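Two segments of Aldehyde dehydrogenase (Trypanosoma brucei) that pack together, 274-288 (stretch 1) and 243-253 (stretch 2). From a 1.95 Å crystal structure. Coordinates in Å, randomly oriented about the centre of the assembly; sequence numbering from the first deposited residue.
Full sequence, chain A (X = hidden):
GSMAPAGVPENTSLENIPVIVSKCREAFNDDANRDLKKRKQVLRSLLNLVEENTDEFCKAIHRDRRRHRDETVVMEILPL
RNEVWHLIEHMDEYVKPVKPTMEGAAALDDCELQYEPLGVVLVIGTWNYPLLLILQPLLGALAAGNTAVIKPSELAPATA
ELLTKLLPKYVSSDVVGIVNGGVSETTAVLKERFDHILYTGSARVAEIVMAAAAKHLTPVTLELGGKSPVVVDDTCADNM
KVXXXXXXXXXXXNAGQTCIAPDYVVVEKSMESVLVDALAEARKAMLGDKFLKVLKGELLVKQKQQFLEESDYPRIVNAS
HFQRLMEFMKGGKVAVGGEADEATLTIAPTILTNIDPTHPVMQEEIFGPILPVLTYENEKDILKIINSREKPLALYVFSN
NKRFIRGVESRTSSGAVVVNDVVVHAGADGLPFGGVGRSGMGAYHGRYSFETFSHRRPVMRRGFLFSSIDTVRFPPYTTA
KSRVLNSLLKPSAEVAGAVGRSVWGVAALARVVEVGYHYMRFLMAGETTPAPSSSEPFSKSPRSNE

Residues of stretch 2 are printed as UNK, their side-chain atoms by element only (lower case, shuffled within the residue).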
ATOM      1  N   VAL A 274      -8.483 -42.683   5.529  1.00 18.38           N
ATOM      2  CA  VAL A 274      -7.712 -42.515   6.774  1.00 18.58           C
ATOM      3  C   VAL A 274      -7.795 -41.092   7.345  1.00 18.10           C
ATOM      4  O   VAL A 274      -7.885 -40.925   8.562  1.00 17.70           O
ATOM      5  CB  VAL A 274      -6.229 -42.963   6.655  1.00 18.87           C
ATOM      6  CG1 VAL A 274      -6.145 -44.467   6.424  1.00 19.20           C
ATOM      7  CG2 VAL A 274      -5.467 -42.200   5.574  1.00 19.01           C
ATOM      8  N   LEU A 275      -7.795 -40.083   6.473  1.00 17.94           N
ATOM      9  CA  LEU A 275      -7.932 -38.693   6.915  1.00 18.03           C
ATOM     10  C   LEU A 275      -9.301 -38.437   7.534  1.00 17.95           C
ATOM     11  O   LEU A 275      -9.393 -37.876   8.624  1.00 17.48           O
ATOM     12  CB  LEU A 275      -7.698 -37.712   5.759  1.00 18.19           C
ATOM     13  CG  LEU A 275      -7.878 -36.217   6.061  1.00 18.13           C
ATOM     14  CD1 LEU A 275      -6.994 -35.763   7.212  1.00 18.23           C
ATOM     15  CD2 LEU A 275      -7.606 -35.396   4.814  1.00 18.25           C
ATOM     16  N   VAL A 276     -10.353 -38.854   6.834  1.00 18.34           N
ATOM     17  CA  VAL A 276     -11.730 -38.631   7.292  1.00 18.62           C
ATOM     18  C   VAL A 276     -11.973 -39.331   8.635  1.00 18.86           C
ATOM     19  O   VAL A 276     -12.555 -38.741   9.542  1.00 18.58           O
ATOM     20  CB  VAL A 276     -12.761 -39.059   6.220  1.00 18.57           C
ATOM     21  CG1 VAL A 276     -14.177 -39.092   6.778  1.00 18.67           C
ATOM     22  CG2 VAL A 276     -12.687 -38.121   5.016  1.00 18.73           C
ATOM     23  N   ASP A 277     -11.509 -40.573   8.757  1.00 19.33           N
ATOM     24  CA  ASP A 277     -11.588 -41.308  10.026  1.00 19.55           C
ATOM     25  C   ASP A 277     -10.815 -40.604  11.144  1.00 19.07           C
ATOM     26  O   ASP A 277     -11.314 -40.495  12.262  1.00 18.54           O
ATOM     27  CB  ASP A 277     -11.067 -42.744   9.869  1.00 20.24           C
ATOM     28  CG  ASP A 277     -12.005 -43.633   9.051  1.00 21.01           C
ATOM     29  OD1 ASP A 277     -13.077 -43.172   8.598  1.00 21.18           O
ATOM     30  OD2 ASP A 277     -11.661 -44.819   8.865  1.00 21.65           O
ATOM     31  N   ALA A 278      -9.609 -40.127  10.834  1.00 18.51           N
ATOM     32  CA  ALA A 278      -8.788 -39.396  11.807  1.00 18.53           C
ATOM     33  C   ALA A 278      -9.441 -38.082  12.243  1.00 18.16           C
ATOM     34  O   ALA A 278      -9.421 -37.741  13.426  1.00 18.08           O
ATOM     35  CB  ALA A 278      -7.395 -39.140  11.251  1.00 18.62           C
ATOM     36  N   LEU A 279     -10.019 -37.351  11.290  1.00 18.24           N
ATOM     37  CA  LEU A 279     -10.785 -36.128  11.598  1.00 18.24           C
ATOM     38  C   LEU A 279     -11.978 -36.412  12.515  1.00 18.21           C
ATOM     39  O   LEU A 279     -12.250 -35.639  13.436  1.00 17.90           O
ATOM     40  CB  LEU A 279     -11.257 -35.430  10.312  1.00 18.37           C
ATOM     41  CG  LEU A 279     -10.179 -34.714   9.482  1.00 18.57           C
ATOM     42  CD1 LEU A 279     -10.688 -34.369   8.090  1.00 18.64           C
ATOM     43  CD2 LEU A 279      -9.693 -33.458  10.190  1.00 18.76           C
ATOM     44  N   ALA A 280     -12.674 -37.520  12.260  1.00 18.41           N
ATOM     45  CA  ALA A 280     -13.791 -37.955  13.108  1.00 18.72           C
ATOM     46  C   ALA A 280     -13.336 -38.223  14.541  1.00 18.97           C
ATOM     47  O   ALA A 280     -13.988 -37.785  15.485  1.00 19.05           O
ATOM     48  CB  ALA A 280     -14.465 -39.196  12.533  1.00 18.88           C
ATOM     49  N   GLU A 281     -12.215 -38.924  14.695  1.00 19.34           N
ATOM     50  CA  GLU A 281     -11.654 -39.200  16.023  1.00 19.77           C
ATOM     51  C   GLU A 281     -11.225 -37.927  16.745  1.00 18.96           C
ATOM     52  O   GLU A 281     -11.511 -37.771  17.933  1.00 18.47           O
ATOM     53  CB  GLU A 281     -10.475 -40.187  15.947  1.00 20.86           C
ATOM     54  CG  GLU A 281     -10.863 -41.608  15.549  1.00 22.35           C
ATOM     55  CD  GLU A 281     -11.941 -42.208  16.442  1.00 23.78           C
ATOM     56  OE1 GLU A 281     -11.794 -42.143  17.684  1.00 25.58           O
ATOM     57  OE2 GLU A 281     -12.942 -42.734  15.904  1.00 25.19           O
ATOM     58  N   ALA A 282     -10.556 -37.022  16.026  1.00 18.35           N
ATOM     59  CA  ALA A 282     -10.161 -35.724  16.581  1.00 17.91           C
ATOM     60  C   ALA A 282     -11.370 -34.915  17.066  1.00 17.78           C
ATOM     61  O   ALA A 282     -11.328 -34.322  18.147  1.00 17.50           O
ATOM     62  CB  ALA A 282      -9.368 -34.924  15.556  1.00 17.86           C
ATOM     63  N   ARG A 283     -12.441 -34.913  16.270  1.00 17.76           N
ATOM     64  CA  ARG A 283     -13.678 -34.202  16.617  1.00 18.07           C
ATOM     65  C   ARG A 283     -14.303 -34.715  17.918  1.00 18.93           C
ATOM     66  O   ARG A 283     -14.689 -33.915  18.777  1.00 18.63           O
ATOM     67  CB  ARG A 283     -14.701 -34.307  15.482  1.00 17.49           C
ATOM     68  CG  ARG A 283     -15.879 -33.356  15.607  1.00 17.33           C
ATOM     69  CD  ARG A 283     -16.905 -33.605  14.513  1.00 17.20           C
ATOM     70  NE  ARG A 283     -17.754 -34.767  14.811  1.00 16.80           N
ATOM     71  CZ  ARG A 283     -19.092 -34.791  14.824  1.00 16.66           C
ATOM     72  NH1 ARG A 283     -19.717 -35.925  15.132  1.00 16.63           N
ATOM     73  NH2 ARG A 283     -19.821 -33.718  14.523  1.00 16.45           N
ATOM     74  N   LYS A 284     -14.409 -36.040  18.046  1.00 20.10           N
ATOM     75  CA  LYS A 284     -14.932 -36.680  19.267  1.00 21.55           C
ATOM     76  C   LYS A 284     -14.100 -36.314  20.488  1.00 21.16           C
ATOM     77  O   LYS A 284     -14.651 -35.966  21.533  1.00 21.31           O
ATOM     78  CB  LYS A 284     -14.956 -38.210  19.130  1.00 22.93           C
ATOM     79  CG  LYS A 284     -15.992 -38.745  18.157  1.00 24.26           C
ATOM     80  CD  LYS A 284     -15.861 -40.254  17.964  1.00 25.30           C
ATOM     81  CE  LYS A 284     -16.307 -40.696  16.578  1.00 26.06           C
ATOM     82  NZ  LYS A 284     -17.700 -40.279  16.254  1.00 26.97           N
ATOM     83  N   ALA A 285     -12.779 -36.401  20.342  1.00 20.90           N
ATOM     84  CA  ALA A 285     -11.841 -36.055  21.412  1.00 21.09           C
ATOM     85  C   ALA A 285     -11.995 -34.607  21.892  1.00 21.20           C
ATOM     86  O   ALA A 285     -12.062 -34.360  23.098  1.00 21.13           O
ATOM     87  CB  ALA A 285     -10.411 -36.305  20.958  1.00 20.97           C
ATOM     88  N   MET A 286     -12.085 -33.665  20.955  1.00 20.92           N
ATOM     89  CA  MET A 286     -12.134 -32.236  21.295  1.00 21.34           C
ATOM     90  C   MET A 286     -13.487 -31.758  21.837  1.00 21.63           C
ATOM     91  O   MET A 286     -13.524 -30.912  22.728  1.00 21.35           O
ATOM     92  CB  MET A 286     -11.719 -31.384  20.091  1.00 21.39           C
ATOM     93  CG  MET A 286     -10.253 -31.544  19.744  1.00 21.30           C
ATOM     94  SD  MET A 286      -9.737 -30.572  18.313  1.00 21.43           S
ATOM     95  CE  MET A 286      -8.175 -31.359  17.935  1.00 21.38           C
ATOM     96  N   LEU A 287     -14.588 -32.285  21.305  1.00 21.90           N
ATOM     97  CA  LEU A 287     -15.926 -31.854  21.729  1.00 22.53           C
ATOM     98  C   LEU A 287     -16.488 -32.675  22.884  1.00 22.84           C
ATOM     99  O   LEU A 287     -17.312 -32.168  23.651  1.00 22.43           O
ATOM    100  CB  LEU A 287     -16.899 -31.892  20.550  1.00 22.71           C
ATOM    101  CG  LEU A 287     -16.522 -30.985  19.377  1.00 23.04           C
ATOM    102  CD1 LEU A 287     -17.512 -31.141  18.238  1.00 23.37           C
ATOM    103  CD2 LEU A 287     -16.420 -29.522  19.800  1.00 23.09           C
ATOM    104  N   GLY A 288     -16.053 -33.930  22.999  1.00 23.28           N
ATOM    105  CA  GLY A 288     -16.533 -34.834  24.045  1.00 24.19           C
ATOM    106  C   GLY A 288     -17.791 -35.578  23.637  1.00 24.78           C
ATOM    107  O   GLY A 288     -18.600 -35.074  22.860  1.00 23.93           O
ATOM    108  N   UNK A 243      -2.059 -34.594  11.956  1.00 18.78           N
ATOM    109  CA  UNK A 243      -2.639 -33.885  10.806  1.00 18.67           C
ATOM    110  C   UNK A 243      -4.103 -33.542  11.093  1.00 18.18           C
ATOM    111  O   UNK A 243      -4.510 -32.387  10.963  1.00 18.03           O
ATOM    112  c   UNK A 243      -1.093 -34.866   9.045  1.00 18.64           C
ATOM    113  c   UNK A 243      -2.542 -34.720   9.495  1.00 18.62           C
ATOM    114  c   UNK A 243      -3.378 -34.106   8.369  1.00 18.71           C
ATOM    115  N   UNK A 244      -4.870 -34.550  11.504  1.00 17.65           N
ATOM    116  CA  UNK A 244      -6.306 -34.397  11.756  1.00 17.74           C
ATOM    117  C   UNK A 244      -6.604 -33.514  12.968  1.00 17.84           C
ATOM    118  O   UNK A 244      -7.560 -32.735  12.949  1.00 17.19           O
ATOM    119  c   UNK A 244      -6.958 -35.763  11.925  1.00 17.95           C
ATOM    120  N   UNK A 245      -5.794 -33.648  14.018  1.00 17.75           N
ATOM    121  CA  UNK A 245      -5.953 -32.824  15.218  1.00 18.08           C
ATOM    122  C   UNK A 245      -5.738 -31.336  14.933  1.00 17.38           C
ATOM    123  O   UNK A 245      -6.498 -30.497  15.416  1.00 16.70           O
ATOM    124  o   UNK A 245      -4.934 -36.059  18.767  1.00 22.45           O
ATOM    125  c   UNK A 245      -4.510 -35.235  17.929  1.00 21.37           C
ATOM    126  c   UNK A 245      -5.021 -33.302  16.337  1.00 19.14           C
ATOM    127  o   UNK A 245      -3.294 -34.961  17.807  1.00 22.64           O
ATOM    128  c   UNK A 245      -5.534 -34.565  17.027  1.00 20.15           C
ATOM    129  N   UNK A 246      -4.723 -31.020  14.132  1.00 16.78           N
ATOM    130  CA  UNK A 246      -4.430 -29.629  13.778  1.00 16.57           C
ATOM    131  C   UNK A 246      -5.520 -29.027  12.886  1.00 16.13           C
ATOM    132  O   UNK A 246      -5.983 -27.914  13.147  1.00 15.47           O
ATOM    133  c   UNK A 246      -1.941 -29.746  14.159  1.00 16.95           C
ATOM    134  c   UNK A 246      -0.552 -29.847  13.559  1.00 17.15           C
ATOM    135  n   UNK A 246       2.315 -29.900  13.264  1.00 17.45           N
ATOM    136  n   UNK A 246       2.540 -30.397  15.496  1.00 18.03           N
ATOM    137  c   UNK A 246       1.758 -30.134  14.450  1.00 17.62           C
ATOM    138  c   UNK A 246      -3.045 -29.513  13.139  1.00 16.70           C
ATOM    139  n   UNK A 246       0.434 -30.112  14.611  1.00 17.32           N
ATOM    140  N   UNK A 247      -5.945 -29.776  11.866  1.00 15.71           N
ATOM    141  CA  UNK A 247      -7.021 -29.329  10.968  1.00 15.84           C
ATOM    142  C   UNK A 247      -8.325 -29.133  11.748  1.00 15.98           C
ATOM    143  O   UNK A 247      -8.974 -28.094  11.621  1.00 16.03           O
ATOM    144  c   UNK A 247      -8.507 -29.948   8.994  1.00 15.74           C
ATOM    145  c   UNK A 247      -7.249 -30.313   9.789  1.00 15.61           C
ATOM    146  c   UNK A 247      -5.977 -31.479   7.886  1.00 15.64           C
ATOM    147  c   UNK A 247      -6.035 -30.315   8.856  1.00 15.54           C
ATOM    148  N   UNK A 248      -8.691 -30.128  12.559  1.00 16.22           N
ATOM    149  CA  UNK A 248      -9.946 -30.094  13.308  1.00 16.42           C
ATOM    150  C   UNK A 248      -9.957 -28.977  14.353  1.00 16.32           C
ATOM    151  O   UNK A 248     -10.981 -28.321  14.538  1.00 15.84           O
ATOM    152  s   UNK A 248     -13.025 -31.105  13.719  1.00 17.24           S
ATOM    153  c   UNK A 248     -11.565 -31.599  14.669  1.00 16.91           C
ATOM    154  c   UNK A 248     -12.897 -32.191  12.304  1.00 17.16           C
ATOM    155  c   UNK A 248     -10.225 -31.461  13.957  1.00 16.61           C
ATOM    156  N   UNK A 249      -8.823 -28.753  15.020  1.00 16.60           N
ATOM    157  CA  UNK A 249      -8.698 -27.627  15.957  1.00 16.82           C
ATOM    158  C   UNK A 249      -8.970 -26.289  15.258  1.00 16.54           C
ATOM    159  O   UNK A 249      -9.755 -25.481  15.748  1.00 16.27           O
ATOM    160  c   UNK A 249      -7.583 -25.883  18.520  1.00 17.65           C
ATOM    161  c   UNK A 249      -6.263 -25.200  16.850  1.00 17.63           C
ATOM    162  c   UNK A 249      -5.661 -22.957  17.668  1.00 17.68           C
ATOM    163  c   UNK A 249      -4.909 -22.784  16.535  1.00 17.62           C
ATOM    164  c   UNK A 249      -7.060 -26.287  17.328  1.00 17.38           C
ATOM    165  c   UNK A 249      -6.337 -24.171  17.815  1.00 17.69           C
ATOM    166  c   UNK A 249      -5.492 -24.994  15.700  1.00 17.68           C
ATOM    167  n   UNK A 249      -7.149 -24.615  18.825  1.00 17.73           N
ATOM    168  c   UNK A 249      -4.822 -23.784  15.554  1.00 17.72           C
ATOM    169  c   UNK A 249      -7.313 -27.592  16.627  1.00 17.15           C
ATOM    170  N   UNK A 250      -8.318 -26.074  14.115  1.00 16.36           N
ATOM    171  CA  UNK A 250      -8.509 -24.854  13.317  1.00 16.24           C
ATOM    172  C   UNK A 250      -9.945 -24.612  12.882  1.00 16.01           C
ATOM    173  O   UNK A 250     -10.361 -23.463  12.719  1.00 15.96           O
ATOM    174  N   UNK A 251     -10.695 -25.694  12.690  1.00 15.93           N
ATOM    175  CA  UNK A 251     -12.112 -25.628  12.331  1.00 16.05           C
ATOM    176  C   UNK A 251     -13.023 -25.427  13.543  1.00 16.15           C
ATOM    177  O   UNK A 251     -14.021 -24.715  13.451  1.00 16.27           O
ATOM    178  c   UNK A 251     -13.745 -25.738   9.742  1.00 16.15           C
ATOM    179  c   UNK A 251     -13.810 -26.824  10.802  1.00 16.10           C
ATOM    180  n   UNK A 251     -14.596 -24.933   7.560  1.00 16.23           N
ATOM    181  c   UNK A 251     -14.669 -26.019   8.574  1.00 16.20           C
ATOM    182  c   UNK A 251     -12.511 -26.909  11.585  1.00 16.02           C
ATOM    183  N   UNK A 252     -12.685 -26.054  14.670  1.00 16.23           N
ATOM    184  CA  UNK A 252     -13.517 -26.002  15.882  1.00 16.43           C
ATOM    185  C   UNK A 252     -13.496 -24.623  16.561  1.00 16.27           C
ATOM    186  O   UNK A 252     -14.522 -24.184  17.088  1.00 15.86           O
ATOM    187  c   UNK A 252     -13.142 -27.145  16.874  1.00 16.73           C
ATOM    188  c   UNK A 252     -13.718 -28.471  16.359  1.00 16.93           C
ATOM    189  c   UNK A 252     -13.257 -29.698  17.121  1.00 17.07           C
ATOM    190  c   UNK A 252     -13.657 -26.873  18.292  1.00 17.07           C
ATOM    191  N   UNK A 253     -12.344 -23.956  16.563  1.00 16.34           N
ATOM    192  CA  UNK A 253     -12.245 -22.627  17.182  1.00 16.56           C
ATOM    193  C   UNK A 253     -13.241 -21.652  16.542  1.00 16.35           C
ATOM    194  O   UNK A 253     -13.353 -21.580  15.310  1.00 15.81           O
ATOM    195  c   UNK A 253      -8.857 -21.277  15.714  1.00 17.60           C
ATOM    196  c   UNK A 253     -10.247 -21.870  15.752  1.00 17.31           C
ATOM    197  c   UNK A 253      -9.878 -22.910  18.027  1.00 17.07           C
ATOM    198  c   UNK A 253     -10.803 -22.044  17.176  1.00 17.05           C
TER

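Position 243 carries three carbons, one on CA bearing the other two. One of the two outer carbons lies 4.1 Å from CD1 of Leu 275; a fork at CB with three carbons is Val 243, and the touching atom is CG1.

Position 244 has one side-chain carbon. This CB points toward the other helix and rests 3.4 Å from C of Ala 278 and 3.5 Å from CB of Ala 278. A lone methyl is Ala 244. Here the backbones come nearest: CA of Ala 244 and CA of Leu 279 are 4.8 Å apart, and a methyl already reaches main chain.

Position 245 shows three carbons, the third holding two oxygens. The side chain leaves sideways, and its second carbon passes 4.1 Å from CB of Ala 282, so the contact is with carbon rather than charge. The carboxylate on the third carbon makes it Glu 245.

Position 246 has three carbons, a nitrogen, then a carbon with two more nitrogens. It points away and touches nothing on stretch 1. The guanidinium is that of Arg 246, and it hydrogen-bonds elsewhere in the structure.

Position 247 has four carbons forked at the first, one arm two carbons long. The short arm packs 3.9 Å from CD2 of Leu 279. This is Ile 247, and the short arm is CG2.

Position 248 is an unbranched run of two carbons, a sulfur and a carbon. It is a knob set among Leu 279, Ala 282, Arg 283 and Met 286, its last carbon 3.7 Å from O of Leu 279. The thioether is Met 248, whose bent chain (chi2 and chi3 both p) brings CE there.

Position 249 bears one carbon and then fused five- and six-membered rings with one nitrogen. The ring end leads away, leaving CB 4.1 Å from CE of Met 286. The indole is Trp 249.

Position 250 has no side-chain atoms and does not meet stretch 1: Gly 250. Position 251, four carbons in a row ending in nitrogen, does not meet it either: Lys 251.

Position 252 again has four carbons forked at the first with one longer arm. The long arm's end lies 3.7 Å from CB of Met 286, and the short arm 4.1 Å from CD2 of Leu 287. This is Ile 252.

Position 253 repeats that fork and is out of reach of stretch 1. It is Ile 253, the first residue to leave helical phi/psi.

The helices cross at -59°, their axes 8.2 Å apart, without a hydrogen bond between them. CE of Met 286 even reaches 3.1 Å from O of Glu 245. At each of the two closest CA pairs an alanine faces a larger residue, and where the CA atoms are further apart, as at Met 286 and Trp 249 (7.8 Å), larger side chains fill the space.

Stretch 2, residues 243-253: VAERIMWGKII
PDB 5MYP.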